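Local atomic coordinates of possible translation initiation inhibitor (Rhodopseudomonas palustris, PDB entry 3LME), a protein that is of unknown function but belongs to the YjgF-like superfamily of small alpha/beta proteins and assembles as a trimer. Residues M34-R39 and R54-M59; I6-T12 and A61-A66; D72-V78 and I122-A128. The protein carries 1 engineered substitution. All blocks are in the same frame, centred on the assembly; numbering follows the deposited sequence.

Interaction 1 of 3, residues M34-R39 and R54-M59; sequences MHGTDR and RMFDNM. Engineered in segment 34-39: H35 (natural residue Arg).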
ATOM      1  N   MET A  34      -5.091   9.862  -5.052  1.00 44.30           N
ATOM      2  CA  MET A  34      -6.078  10.733  -5.657  1.00 44.35           C
ATOM      3  C   MET A  34      -7.141  11.135  -4.655  1.00 45.67           C
ATOM      4  O   MET A  34      -7.532  10.343  -3.800  1.00 46.25           O
ATOM      5  CB  MET A  34      -6.755  10.005  -6.806  1.00 43.68           C
ATOM      6  CG  MET A  34      -5.897   9.942  -8.081  1.00 42.24           C
ATOM      7  SD  MET A  34      -5.407  11.543  -8.717  1.00 34.05           S
ATOM      8  CE  MET A  34      -4.123  10.957  -9.762  1.00 38.53           C
ATOM      9  N   HIS A  35      -7.610  12.371  -4.726  1.00 47.12           N
ATOM     10  CA  HIS A  35      -8.805  12.694  -3.967  1.00 48.80           C
ATOM     11  C   HIS A  35      -9.798  13.505  -4.758  1.00 48.45           C
ATOM     12  O   HIS A  35      -9.554  13.804  -5.929  1.00 49.05           O
ATOM     13  CB  HIS A  35      -8.512  13.247  -2.561  1.00 49.92           C
ATOM     14  CG  HIS A  35      -7.515  14.347  -2.532  1.00 55.66           C
ATOM     15  ND1 HIS A  35      -7.879  15.673  -2.412  1.00 61.81           N
ATOM     16  CD2 HIS A  35      -6.163  14.328  -2.604  1.00 62.00           C
ATOM     17  CE1 HIS A  35      -6.794  16.431  -2.429  1.00 65.12           C
ATOM     18  NE2 HIS A  35      -5.739  15.640  -2.554  1.00 67.32           N
ATOM     19  N   GLY A  36     -10.929  13.822  -4.137  1.00 48.33           N
ATOM     20  CA  GLY A  36     -12.100  14.373  -4.828  1.00 47.73           C
ATOM     21  C   GLY A  36     -12.006  15.846  -5.163  1.00 47.77           C
ATOM     22  O   GLY A  36     -12.954  16.602  -4.932  1.00 47.54           O
ATOM     23  N   THR A  37     -10.869  16.260  -5.721  1.00 47.73           N
ATOM     24  CA  THR A  37     -10.703  17.632  -6.188  1.00 47.91           C
ATOM     25  C   THR A  37     -11.121  17.761  -7.643  1.00 48.07           C
ATOM     26  O   THR A  37     -11.087  16.777  -8.386  1.00 48.13           O
ATOM     27  CB  THR A  37      -9.254  18.061  -6.148  1.00 47.92           C
ATOM     28  OG1 THR A  37      -8.485  17.116  -6.896  1.00 47.02           O
ATOM     29  CG2 THR A  37      -8.762  18.139  -4.732  1.00 48.53           C
ATOM     30  N   ASP A  38     -11.504  18.983  -8.024  1.00 47.72           N
ATOM     31  CA  ASP A  38     -11.796  19.357  -9.396  1.00 47.73           C
ATOM     32  C   ASP A  38     -10.481  19.555 -10.093  1.00 46.93           C
ATOM     33  O   ASP A  38      -9.654  20.314  -9.614  1.00 46.63           O
ATOM     34  CB  ASP A  38     -12.587  20.684  -9.390  1.00 48.94           C
ATOM     35  CG  ASP A  38     -12.865  21.259 -10.803  1.00 51.08           C
ATOM     36  OD1 ASP A  38     -11.956  21.278 -11.671  1.00 52.44           O
ATOM     37  OD2 ASP A  38     -14.012  21.720 -11.021  1.00 53.10           O
ATOM     38  N   ARG A  39     -10.306  18.918 -11.247  1.00 46.94           N
ATOM     39  CA  ARG A  39      -9.032  18.973 -11.973  1.00 46.61           C
ATOM     40  C   ARG A  39      -8.583  20.378 -12.341  1.00 47.09           C
ATOM     41  O   ARG A  39      -7.384  20.630 -12.444  1.00 47.28           O
ATOM     42  CB  ARG A  39      -9.006  18.045 -13.203  1.00 46.35           C
ATOM     43  CG  ARG A  39     -10.180  18.118 -14.179  1.00 45.17           C
ATOM     44  CD  ARG A  39      -9.805  17.495 -15.543  1.00 44.34           C
ATOM     45  NE  ARG A  39      -8.511  17.981 -16.069  1.00 44.31           N
ATOM     46  CZ  ARG A  39      -8.333  19.081 -16.829  1.00 44.47           C
ATOM     47  NH1 ARG A  39      -9.354  19.863 -17.186  1.00 43.98           N
ATOM     48  NH2 ARG A  39      -7.117  19.419 -17.248  1.00 42.46           N
ATOM     49  N   ARG A  54     -15.880  11.663  -7.453  1.00 41.92           N
ATOM     50  CA  ARG A  54     -14.857  12.453  -8.095  1.00 41.89           C
ATOM     51  C   ARG A  54     -13.449  11.952  -7.816  1.00 41.41           C
ATOM     52  O   ARG A  54     -12.563  12.077  -8.667  1.00 41.77           O
ATOM     53  CB  ARG A  54     -14.982  13.914  -7.685  1.00 42.39           C
ATOM     54  CG  ARG A  54     -14.119  14.879  -8.490  1.00 44.41           C
ATOM     55  CD  ARG A  54     -14.595  14.870  -9.897  1.00 50.01           C
ATOM     56  NE  ARG A  54     -14.251  16.125 -10.542  1.00 54.83           N
ATOM     57  CZ  ARG A  54     -15.091  17.137 -10.732  1.00 54.76           C
ATOM     58  NH1 ARG A  54     -16.347  17.065 -10.316  1.00 52.37           N
ATOM     59  NH2 ARG A  54     -14.648  18.236 -11.338  1.00 58.37           N
ATOM     60  N   MET A  55     -13.230  11.414  -6.619  1.00 41.11           N
ATOM     61  CA  MET A  55     -11.965  10.764  -6.280  1.00 40.09           C
ATOM     62  C   MET A  55     -11.749   9.568  -7.211  1.00 40.55           C
ATOM     63  O   MET A  55     -10.677   9.430  -7.818  1.00 40.02           O
ATOM     64  CB  MET A  55     -11.974  10.333  -4.822  1.00 39.56           C
ATOM     65  CG  MET A  55     -10.763   9.517  -4.349  1.00 37.05           C
ATOM     66  SD  MET A  55     -10.986   9.041  -2.622  1.00 31.06           S
ATOM     67  CE  MET A  55     -12.255   7.764  -2.799  1.00 29.07           C
ATOM     68  N   PHE A  56     -12.786   8.741  -7.370  1.00 41.17           N
ATOM     69  CA  PHE A  56     -12.691   7.616  -8.302  1.00 41.80           C
ATOM     70  C   PHE A  56     -12.466   8.034  -9.766  1.00 42.82           C
ATOM     71  O   PHE A  56     -11.582   7.476 -10.442  1.00 43.19           O
ATOM     72  CB  PHE A  56     -13.898   6.724  -8.179  1.00 41.32           C
ATOM     73  CG  PHE A  56     -13.811   5.759  -7.057  1.00 40.56           C
ATOM     74  CD1 PHE A  56     -13.104   4.591  -7.196  1.00 40.40           C
ATOM     75  CD2 PHE A  56     -14.447   6.017  -5.854  1.00 42.23           C
ATOM     76  CE1 PHE A  56     -13.041   3.681  -6.156  1.00 42.48           C
ATOM     77  CE2 PHE A  56     -14.380   5.104  -4.775  1.00 42.38           C
ATOM     78  CZ  PHE A  56     -13.682   3.951  -4.925  1.00 42.03           C
ATOM     79  N   ASP A  57     -13.237   9.021 -10.241  1.00 43.21           N
ATOM     80  CA  ASP A  57     -13.062   9.542 -11.588  1.00 43.73           C
ATOM     81  C   ASP A  57     -11.633  10.105 -11.791  1.00 43.96           C
ATOM     82  O   ASP A  57     -10.990   9.816 -12.813  1.00 44.87           O
ATOM     83  CB  ASP A  57     -14.104  10.614 -11.904  1.00 44.17           C
ATOM     84  CG  ASP A  57     -15.551  10.067 -12.024  1.00 47.26           C
ATOM     85  OD1 ASP A  57     -15.795   8.839 -12.170  1.00 49.35           O
ATOM     86  OD2 ASP A  57     -16.473  10.915 -11.994  1.00 49.82           O
ATOM     87  N   ASN A  58     -11.117  10.896 -10.850  1.00 42.87           N
ATOM     88  CA  ASN A  58      -9.763  11.369 -11.022  1.00 42.50           C
ATOM     89  C   ASN A  58      -8.780  10.213 -11.187  1.00 42.36           C
ATOM     90  O   ASN A  58      -7.903  10.270 -12.053  1.00 42.78           O
ATOM     91  CB  ASN A  58      -9.307  12.224  -9.851  1.00 43.32           C
ATOM     92  CG  ASN A  58      -9.893  13.605  -9.857  1.00 43.55           C
ATOM     93  OD1 ASN A  58      -9.959  14.256  -8.829  1.00 46.24           O
ATOM     94  ND2 ASN A  58     -10.305  14.068 -11.004  1.00 48.18           N
ATOM     95  N   MET A  59      -8.908   9.188 -10.333  1.00 41.73           N
ATOM     96  CA  MET A  59      -7.990   8.037 -10.316  1.00 40.43           C
ATOM     97  C   MET A  59      -8.108   7.364 -11.683  1.00 41.31           C
ATOM     98  O   MET A  59      -7.073   7.108 -12.338  1.00 41.51           O
ATOM     99  CB  MET A  59      -8.303   7.054  -9.150  1.00 39.38           C
ATOM    100  CG  MET A  59      -7.409   5.789  -9.059  1.00 35.57           C
ATOM    101  SD  MET A  59      -7.947   4.375  -8.035  1.00 28.65           S
ATOM    102  CE  MET A  59      -9.543   3.944  -8.734  1.00 28.14           C
TER
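The strand-to-loop exit at M34-R39 packs against helix residues R54-M59, with M34 meeting M59 and N58 and with R54 running out along the loop. M34 has CG anti to its carbonyl carbon (chi1 -77°) and a chain bent at chi2, which lays the thioether over the helix: CG is 3.9 Å from M59 CB, and SD passes N58 CB at 4.1 Å. M55 meets the strand backbone itself, its CG 3.4 Å from M34 O and close to the CA of H35. The chain then turns at G36, the centre of an inverse gamma turn. Its CA comes within 3.6 Å of M55 N, and the residue brings no side chain into this close backbone approach. The N58 side chain points toward the loop and ends near the carbonyls of H35 and T37. Farther along, R54 extends beside D38, the two side chains pointing the same way. Their charged planes are 45° apart, and OD2 of D38 lies 3.6 Å from NH2 of R54, a salt bridge at fairly long range; D38 also uses OD1 to bond V40 N. H35, an engineered residue that is arginine in the natural sequence, points away from the helix at its CB, and its ND1 is bonded to D118. The contact thus joins the end of strand 28-35 to the middle of helix 48-64. M55 and M59 continue from it onto strands 120-127 and 73-80, while F56 packs on helix 83-98 and also touches I122.

Interaction 2 of 3, residues I6-T12 and A61-A66; sequences IAPTDKT and AAAEAA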
ATOM      1  N   ILE A   6       3.500   9.233 -16.164  1.00 52.16           N
ATOM      2  CA  ILE A   6       2.302   9.571 -16.931  1.00 52.10           C
ATOM      3  C   ILE A   6       2.141  11.065 -17.027  1.00 52.32           C
ATOM      4  O   ILE A   6       1.869  11.730 -16.038  1.00 52.65           O
ATOM      5  CB  ILE A   6       1.062   8.985 -16.270  1.00 51.86           C
ATOM      6  CG1 ILE A   6       1.159   7.462 -16.275  1.00 51.93           C
ATOM      7  CG2 ILE A   6      -0.191   9.450 -16.976  1.00 51.85           C
ATOM      8  CD1 ILE A   6       0.274   6.808 -15.274  1.00 52.76           C
ATOM      9  N   ALA A   7       2.334  11.598 -18.226  1.00 53.19           N
ATOM     10  CA  ALA A   7       2.168  13.044 -18.471  1.00 53.55           C
ATOM     11  C   ALA A   7       0.716  13.530 -18.235  1.00 53.44           C
ATOM     12  O   ALA A   7      -0.246  12.809 -18.515  1.00 53.12           O
ATOM     13  CB  ALA A   7       2.639  13.392 -19.877  1.00 53.68           C
ATOM     14  N   PRO A   8       0.559  14.745 -17.693  1.00 53.58           N
ATOM     15  CA  PRO A   8      -0.795  15.229 -17.422  1.00 54.20           C
ATOM     16  C   PRO A   8      -1.550  15.521 -18.701  1.00 54.78           C
ATOM     17  O   PRO A   8      -0.955  15.912 -19.704  1.00 54.84           O
ATOM     18  CB  PRO A   8      -0.574  16.511 -16.622  1.00 53.87           C
ATOM     19  CG  PRO A   8       0.798  16.425 -16.143  1.00 54.14           C
ATOM     20  CD  PRO A   8       1.578  15.653 -17.165  1.00 53.40           C
ATOM     21  N   THR A   9      -2.861  15.355 -18.634  1.00 55.69           N
ATOM     22  CA  THR A   9      -3.719  15.355 -19.807  1.00 56.94           C
ATOM     23  C   THR A   9      -4.895  16.280 -19.546  1.00 57.35           C
ATOM     24  O   THR A   9      -5.027  16.793 -18.438  1.00 57.49           O
ATOM     25  CB  THR A   9      -4.101  13.898 -20.096  1.00 57.04           C
ATOM     26  OG1 THR A   9      -3.206  13.406 -21.097  1.00 58.74           O
ATOM     27  CG2 THR A   9      -5.523  13.722 -20.554  1.00 57.28           C
ATOM     28  N   ASP A  10      -5.722  16.554 -20.548  1.00 58.11           N
ATOM     29  CA  ASP A  10      -6.850  17.471 -20.295  1.00 58.65           C
ATOM     30  C   ASP A  10      -8.043  16.768 -19.629  1.00 58.45           C
ATOM     31  O   ASP A  10      -9.060  17.402 -19.326  1.00 58.28           O
ATOM     32  CB  ASP A  10      -7.225  18.317 -21.531  1.00 58.52           C
ATOM     33  CG  ASP A  10      -7.978  17.528 -22.612  1.00 61.97           C
ATOM     34  OD1 ASP A  10      -8.537  18.174 -23.536  1.00 65.07           O
ATOM     35  OD2 ASP A  10      -8.029  16.275 -22.572  1.00 65.26           O
ATOM     36  N   LYS A  11      -7.887  15.462 -19.377  1.00 58.40           N
ATOM     37  CA  LYS A  11      -8.873  14.665 -18.608  1.00 58.82           C
ATOM     38  C   LYS A  11      -8.414  14.362 -17.154  1.00 58.09           C
ATOM     39  O   LYS A  11      -9.176  13.841 -16.346  1.00 58.20           O
ATOM     40  CB  LYS A  11      -9.253  13.384 -19.364  1.00 58.64           C
ATOM     41  CG  LYS A  11     -10.328  13.578 -20.441  1.00 61.64           C
ATOM     42  CD  LYS A  11      -9.957  12.840 -21.777  1.00 67.51           C
ATOM     43  CE  LYS A  11     -10.956  13.154 -22.916  1.00 70.15           C
ATOM     44  NZ  LYS A  11     -10.281  13.508 -24.220  1.00 71.35           N
ATOM     45  N   THR A  12      -7.201  14.803 -16.837  1.00 57.42           N
ATOM     46  CA  THR A  12      -6.393  14.364 -15.708  1.00 56.78           C
ATOM     47  C   THR A  12      -6.065  15.510 -14.740  1.00 56.59           C
ATOM     48  O   THR A  12      -6.171  16.675 -15.108  1.00 56.19           O
ATOM     49  CB  THR A  12      -5.092  13.759 -16.281  1.00 56.72           C
ATOM     50  OG1 THR A  12      -5.124  12.336 -16.155  1.00 57.76           O
ATOM     51  CG2 THR A  12      -3.859  14.303 -15.636  1.00 55.62           C
ATOM     52  N   ALA A  61      -9.132   8.415 -14.594  1.00 42.21           N
ATOM     53  CA  ALA A  61      -8.593   9.242 -15.657  1.00 42.94           C
ATOM     54  C   ALA A  61      -7.075   9.094 -15.746  1.00 43.54           C
ATOM     55  O   ALA A  61      -6.510   8.926 -16.821  1.00 43.88           O
ATOM     56  CB  ALA A  61      -8.978  10.692 -15.448  1.00 41.87           C
ATOM     57  N   ALA A  62      -6.402   9.172 -14.618  1.00 44.74           N
ATOM     58  CA  ALA A  62      -4.977   8.957 -14.635  1.00 45.64           C
ATOM     59  C   ALA A  62      -4.743   7.566 -15.225  1.00 46.61           C
ATOM     60  O   ALA A  62      -3.896   7.406 -16.103  1.00 47.05           O
ATOM     61  CB  ALA A  62      -4.396   9.090 -13.248  1.00 45.07           C
ATOM     62  N   ALA A  63      -5.535   6.577 -14.811  1.00 47.40           N
ATOM     63  CA  ALA A  63      -5.306   5.213 -15.286  1.00 48.34           C
ATOM     64  C   ALA A  63      -5.510   5.111 -16.796  1.00 49.23           C
ATOM     65  O   ALA A  63      -4.666   4.586 -17.515  1.00 49.16           O
ATOM     66  CB  ALA A  63      -6.172   4.257 -14.574  1.00 47.75           C
ATOM     67  N   GLU A  64      -6.625   5.648 -17.262  1.00 50.66           N
ATOM     68  CA  GLU A  64      -6.970   5.644 -18.673  1.00 52.13           C
ATOM     69  C   GLU A  64      -5.921   6.399 -19.534  1.00 51.86           C
ATOM     70  O   GLU A  64      -5.648   6.003 -20.664  1.00 51.99           O
ATOM     71  CB  GLU A  64      -8.409   6.158 -18.841  1.00 52.67           C
ATOM     72  CG  GLU A  64      -8.976   6.039 -20.239  1.00 58.28           C
ATOM     73  CD  GLU A  64      -8.575   7.228 -21.139  1.00 66.40           C
ATOM     74  OE1 GLU A  64      -8.450   7.014 -22.378  1.00 68.85           O
ATOM     75  OE2 GLU A  64      -8.376   8.368 -20.609  1.00 69.63           O
ATOM     76  N   ALA A  65      -5.310   7.449 -18.985  1.00 51.56           N
ATOM     77  CA  ALA A  65      -4.182   8.124 -19.636  1.00 51.19           C
ATOM     78  C   ALA A  65      -2.901   7.261 -19.738  1.00 51.57           C
ATOM     79  O   ALA A  65      -1.939   7.629 -20.434  1.00 52.17           O
ATOM     80  CB  ALA A  65      -3.876   9.430 -18.942  1.00 50.81           C
ATOM     81  N   ALA A  66      -2.868   6.122 -19.057  1.00 51.00           N
ATOM     82  CA  ALA A  66      -1.757   5.208 -19.238  1.00 50.49           C
ATOM     83  C   ALA A  66      -2.222   3.928 -19.908  1.00 50.41           C
ATOM     84  O   ALA A  66      -1.457   2.978 -20.010  1.00 50.57           O
ATOM     85  CB  ALA A  66      -1.101   4.907 -17.921  1.00 50.84           C
TER
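I6 and A66 make the close apolar contact here, the CD1 methyl of I6 lying 3.5 Å from A66 CB. The isoleucine divides its branches between two alanines. CG1 lies anti to the carbonyl carbon (chi1 -63°) and carries CD1 to A66, while CG2 sits beside the carbonyl carbon and meets A65 CB at 4.2 Å. At the other end of the 6-12 segment the partner is A61, whose methyl approaches the backbone of K11, with CB 3.3 Å from K11 O. T12 follows with its hydroxyl turned to the helix: OG1 is 3.7 Å from A62 CA and at a similar separation from A61 O, a proximity and not a hydrogen bond. The residues between these ends curve outward, so the segment touches the helix at two places instead of lying flat along it. Four of the five alanines in 61-66 take part, A61 and A65 directing their CB atoms toward the loop. With such short side chains the helix backbone can lie near T12; the CA atoms of T12 and A61 are 5.6 Å apart. In the fold, this is a loop between strands 4-5 and 22-25 lying against the C-terminal part of helix 48-64, the helix that packs across the sheet. The helix side is ordered internally by the backbone bond from A65 N to A61 O, at 2.9 Å. In the next shell, I6 is fixed by a backbone hydrogen bond to G22 and packs on V29, which A66 also touches. I21 lies against I6, T12 and A62 together, while A62 reaches on to I31 and M34 of strand 28-35.

Interaction 3 of 3, residues D72-V78 and I122-A128; sequences DAVRLTV and IDGTFYA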
ATOM      1  N   ASP A  72      -9.041  -3.228 -15.168  1.00 48.70           N
ATOM      2  CA  ASP A  72      -7.648  -3.581 -14.963  1.00 47.45           C
ATOM      3  C   ASP A  72      -7.172  -3.357 -13.534  1.00 46.82           C
ATOM      4  O   ASP A  72      -5.973  -3.494 -13.297  1.00 47.65           O
ATOM      5  CB  ASP A  72      -6.752  -2.770 -15.918  1.00 47.25           C
ATOM      6  CG  ASP A  72      -7.101  -3.002 -17.392  1.00 48.01           C
ATOM      7  OD1 ASP A  72      -7.691  -4.052 -17.675  1.00 47.38           O
ATOM      8  OD2 ASP A  72      -6.795  -2.150 -18.265  1.00 48.33           O
ATOM      9  N   ALA A  73      -8.054  -3.004 -12.589  1.00 45.55           N
ATOM     10  CA  ALA A  73      -7.598  -2.685 -11.219  1.00 44.78           C
ATOM     11  C   ALA A  73      -7.183  -3.930 -10.455  1.00 44.55           C
ATOM     12  O   ALA A  73      -7.972  -4.836 -10.322  1.00 45.31           O
ATOM     13  CB  ALA A  73      -8.645  -1.962 -10.458  1.00 44.35           C
ATOM     14  N   VAL A  74      -5.947  -4.002  -9.972  1.00 44.59           N
ATOM     15  CA  VAL A  74      -5.543  -5.144  -9.132  1.00 44.41           C
ATOM     16  C   VAL A  74      -5.524  -4.810  -7.654  1.00 44.50           C
ATOM     17  O   VAL A  74      -5.545  -5.718  -6.843  1.00 44.76           O
ATOM     18  CB  VAL A  74      -4.208  -5.785  -9.527  1.00 44.00           C
ATOM     19  CG1 VAL A  74      -4.279  -6.331 -10.947  1.00 45.40           C
ATOM     20  CG2 VAL A  74      -3.096  -4.795  -9.420  1.00 43.64           C
ATOM     21  N   ARG A  75      -5.484  -3.530  -7.292  1.00 44.22           N
ATOM     22  CA  ARG A  75      -5.628  -3.174  -5.880  1.00 44.92           C
ATOM     23  C   ARG A  75      -6.098  -1.758  -5.678  1.00 44.99           C
ATOM     24  O   ARG A  75      -5.579  -0.838  -6.308  1.00 45.22           O
ATOM     25  CB  ARG A  75      -4.320  -3.364  -5.091  1.00 44.91           C
ATOM     26  CG  ARG A  75      -4.492  -3.184  -3.591  1.00 44.68           C
ATOM     27  CD  ARG A  75      -3.134  -3.021  -2.876  1.00 47.30           C
ATOM     28  NE  ARG A  75      -2.358  -4.254  -2.921  1.00 45.99           N
ATOM     29  CZ  ARG A  75      -2.701  -5.376  -2.295  1.00 45.62           C
ATOM     30  NH1 ARG A  75      -1.947  -6.465  -2.419  1.00 46.03           N
ATOM     31  NH2 ARG A  75      -3.800  -5.416  -1.561  1.00 44.71           N
ATOM     32  N   LEU A  76      -7.049  -1.592  -4.764  1.00 44.70           N
ATOM     33  CA  LEU A  76      -7.508  -0.283  -4.362  1.00 44.74           C
ATOM     34  C   LEU A  76      -7.312  -0.144  -2.864  1.00 45.09           C
ATOM     35  O   LEU A  76      -7.787  -0.986  -2.104  1.00 45.99           O
ATOM     36  CB  LEU A  76      -8.986  -0.122  -4.712  1.00 44.72           C
ATOM     37  CG  LEU A  76      -9.388  -0.196  -6.192  1.00 43.99           C
ATOM     38  CD1 LEU A  76     -10.865   0.025  -6.321  1.00 42.11           C
ATOM     39  CD2 LEU A  76      -8.654   0.854  -6.989  1.00 42.77           C
ATOM     40  N   THR A  77      -6.596   0.888  -2.421  1.00 44.87           N
ATOM     41  CA  THR A  77      -6.494   1.144  -0.988  1.00 44.45           C
ATOM     42  C   THR A  77      -7.190   2.466  -0.695  1.00 44.30           C
ATOM     43  O   THR A  77      -6.712   3.530  -1.057  1.00 43.73           O
ATOM     44  CB  THR A  77      -5.016   1.104  -0.483  1.00 44.84           C
ATOM     45  OG1 THR A  77      -4.316   0.010  -1.112  1.00 45.43           O
ATOM     46  CG2 THR A  77      -4.957   0.923   1.040  1.00 43.50           C
ATOM     47  N   VAL A  78      -8.367   2.387  -0.098  1.00 44.46           N
ATOM     48  CA  VAL A  78      -9.110   3.590   0.227  1.00 44.60           C
ATOM     49  C   VAL A  78      -8.847   3.971   1.675  1.00 45.45           C
ATOM     50  O   VAL A  78      -9.096   3.183   2.600  1.00 45.72           O
ATOM     51  CB  VAL A  78     -10.609   3.412  -0.001  1.00 44.43           C
ATOM     52  CG1 VAL A  78     -11.304   4.770  -0.120  1.00 43.72           C
ATOM     53  CG2 VAL A  78     -10.843   2.623  -1.245  1.00 43.51           C
ATOM     54  N   ILE A 122      -7.409   7.737  -2.322  1.00 49.16           N
ATOM     55  CA  ILE A 122      -7.361   6.372  -2.838  1.00 49.42           C
ATOM     56  C   ILE A 122      -6.077   6.085  -3.573  1.00 48.68           C
ATOM     57  O   ILE A 122      -5.554   6.960  -4.212  1.00 48.69           O
ATOM     58  CB  ILE A 122      -8.623   6.006  -3.706  1.00 49.88           C
ATOM     59  CG1 ILE A 122      -8.609   4.528  -4.125  1.00 49.64           C
ATOM     60  CG2 ILE A 122      -8.725   6.866  -4.971  1.00 51.73           C
ATOM     61  CD1 ILE A 122      -9.959   3.989  -4.542  1.00 47.50           C
ATOM     62  N   ASP A 123      -5.581   4.857  -3.447  1.00 48.87           N
ATOM     63  CA  ASP A 123      -4.415   4.350  -4.186  1.00 49.33           C
ATOM     64  C   ASP A 123      -4.809   3.221  -5.120  1.00 48.30           C
ATOM     65  O   ASP A 123      -5.351   2.214  -4.674  1.00 48.85           O
ATOM     66  CB  ASP A 123      -3.382   3.779  -3.237  1.00 50.15           C
ATOM     67  CG  ASP A 123      -2.623   4.835  -2.513  1.00 54.45           C
ATOM     68  OD1 ASP A 123      -2.831   6.033  -2.839  1.00 57.77           O
ATOM     69  OD2 ASP A 123      -1.817   4.462  -1.620  1.00 58.22           O
ATOM     70  N   GLY A 124      -4.514   3.377  -6.405  1.00 46.93           N
ATOM     71  CA  GLY A 124      -4.948   2.423  -7.393  1.00 45.10           C
ATOM     72  C   GLY A 124      -3.754   1.891  -8.109  1.00 44.36           C
ATOM     73  O   GLY A 124      -2.848   2.653  -8.435  1.00 44.66           O
ATOM     74  N   THR A 125      -3.762   0.579  -8.337  1.00 43.59           N
ATOM     75  CA  THR A 125      -2.733  -0.151  -9.090  1.00 42.42           C
ATOM     76  C   THR A 125      -3.418  -1.018 -10.152  1.00 42.08           C
ATOM     77  O   THR A 125      -4.365  -1.735  -9.861  1.00 40.79           O
ATOM     78  CB  THR A 125      -1.901  -1.016  -8.140  1.00 42.16           C
ATOM     79  OG1 THR A 125      -1.452  -0.190  -7.069  1.00 42.56           O
ATOM     80  CG2 THR A 125      -0.701  -1.638  -8.840  1.00 40.69           C
ATOM     81  N   PHE A 126      -2.954  -0.909 -11.390  1.00 42.64           N
ATOM     82  CA  PHE A 126      -3.634  -1.540 -12.516  1.00 43.38           C
ATOM     83  C   PHE A 126      -2.673  -2.441 -13.298  1.00 45.06           C
ATOM     84  O   PHE A 126      -1.456  -2.190 -13.352  1.00 44.97           O
ATOM     85  CB  PHE A 126      -4.219  -0.483 -13.448  1.00 42.60           C
ATOM     86  CG  PHE A 126      -5.256   0.418 -12.805  1.00 41.36           C
ATOM     87  CD1 PHE A 126      -4.885   1.419 -11.901  1.00 40.82           C
ATOM     88  CD2 PHE A 126      -6.585   0.307 -13.144  1.00 38.91           C
ATOM     89  CE1 PHE A 126      -5.836   2.246 -11.328  1.00 40.27           C
ATOM     90  CE2 PHE A 126      -7.541   1.132 -12.579  1.00 39.69           C
ATOM     91  CZ  PHE A 126      -7.177   2.101 -11.666  1.00 40.00           C
ATOM     92  N   TYR A 127      -3.230  -3.492 -13.899  1.00 46.93           N
ATOM     93  CA  TYR A 127      -2.491  -4.396 -14.770  1.00 48.73           C
ATOM     94  C   TYR A 127      -3.089  -4.244 -16.120  1.00 50.53           C
ATOM     95  O   TYR A 127      -4.244  -4.639 -16.301  1.00 51.26           O
ATOM     96  CB  TYR A 127      -2.732  -5.824 -14.347  1.00 48.29           C
ATOM     97  CG  TYR A 127      -2.031  -6.864 -15.176  1.00 48.51           C
ATOM     98  CD1 TYR A 127      -0.645  -6.834 -15.344  1.00 50.00           C
ATOM     99  CD2 TYR A 127      -2.742  -7.918 -15.738  1.00 48.44           C
ATOM    100  CE1 TYR A 127       0.022  -7.816 -16.081  1.00 50.24           C
ATOM    101  CE2 TYR A 127      -2.103  -8.906 -16.466  1.00 50.04           C
ATOM    102  CZ  TYR A 127      -0.711  -8.849 -16.643  1.00 51.02           C
ATOM    103  OH  TYR A 127      -0.071  -9.826 -17.379  1.00 48.20           O
ATOM    104  N   ALA A 128      -2.323  -3.705 -17.067  1.00 52.29           N
ATOM    105  CA  ALA A 128      -2.845  -3.436 -18.390  1.00 54.40           C
ATOM    106  C   ALA A 128      -1.840  -3.778 -19.487  1.00 56.38           C
ATOM    107  O   ALA A 128      -1.277  -2.867 -20.101  1.00 56.87           O
ATOM    108  CB  ALA A 128      -3.228  -1.983 -18.475  1.00 54.41           C
TER
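F126 lays its ring beside A73, with CE2 3.9 Å from A73 CB; both CB atoms leave the same face of the sheet. With CG anti to its carbonyl carbon (chi1 -61°), F126 extends back along the strand pair. On this same face L76, V78 and I122 form a second cluster, in which CD1 of I122 touches V78 CG2 at 3.7 Å and also approaches CD2 of L76 more loosely; I122 crosses both side chains obliquely. G124 stands opposite L76 without a side chain, next to the F126 ring. The other face carries R75, T77, D123 and T125. R75 leads away from its partner strand, and its guanidinium bonds T125, G124 and I31 of the second subunit, which makes this face an intersubunit surface. Near the start of strand 73-80, V74 CG1 lies 3.8 Å from Y127 CB. Backbone evidence fixes the register: T77 N donates to D123 O at 2.9 Å, and the reciprocal bond from D123 N goes to T77 O. Farther on, T125 O accepts V74 N at 2.8 Å and, more weakly, R75 N, so two residues of one strand face a single residue of the other. Y127 N closes the ladder on D72 O. With the strand axes at 164°, this is an antiparallel pair interrupted by a classic beta bulge at V74 and R75, within the mixed sheet of the YjgF-like fold, whose trimers bring such sheets together.

Helix 48-64 carries the second segment of interactions 1 and 2, and interaction 3 lies in the sheet against which that helix packs. Along the chain, interaction 1 is nested inside the loop closed by interaction 2, and their centres are about 12 Å apart. R39 joins them through a probable hydrogen bond from its NE to T12 O, 2.8 Å. Interactions 1 and 3 meet where M34 O and I122 N lie 3.0 Å apart, a probable hydrogen bond between strands 28-35 and 120-127. Interactions 2 and 3 touch more lightly, A63 CB lying 3.8 Å from F126 CZ. Of the three, only interaction 3 touches other subunits of the trimer.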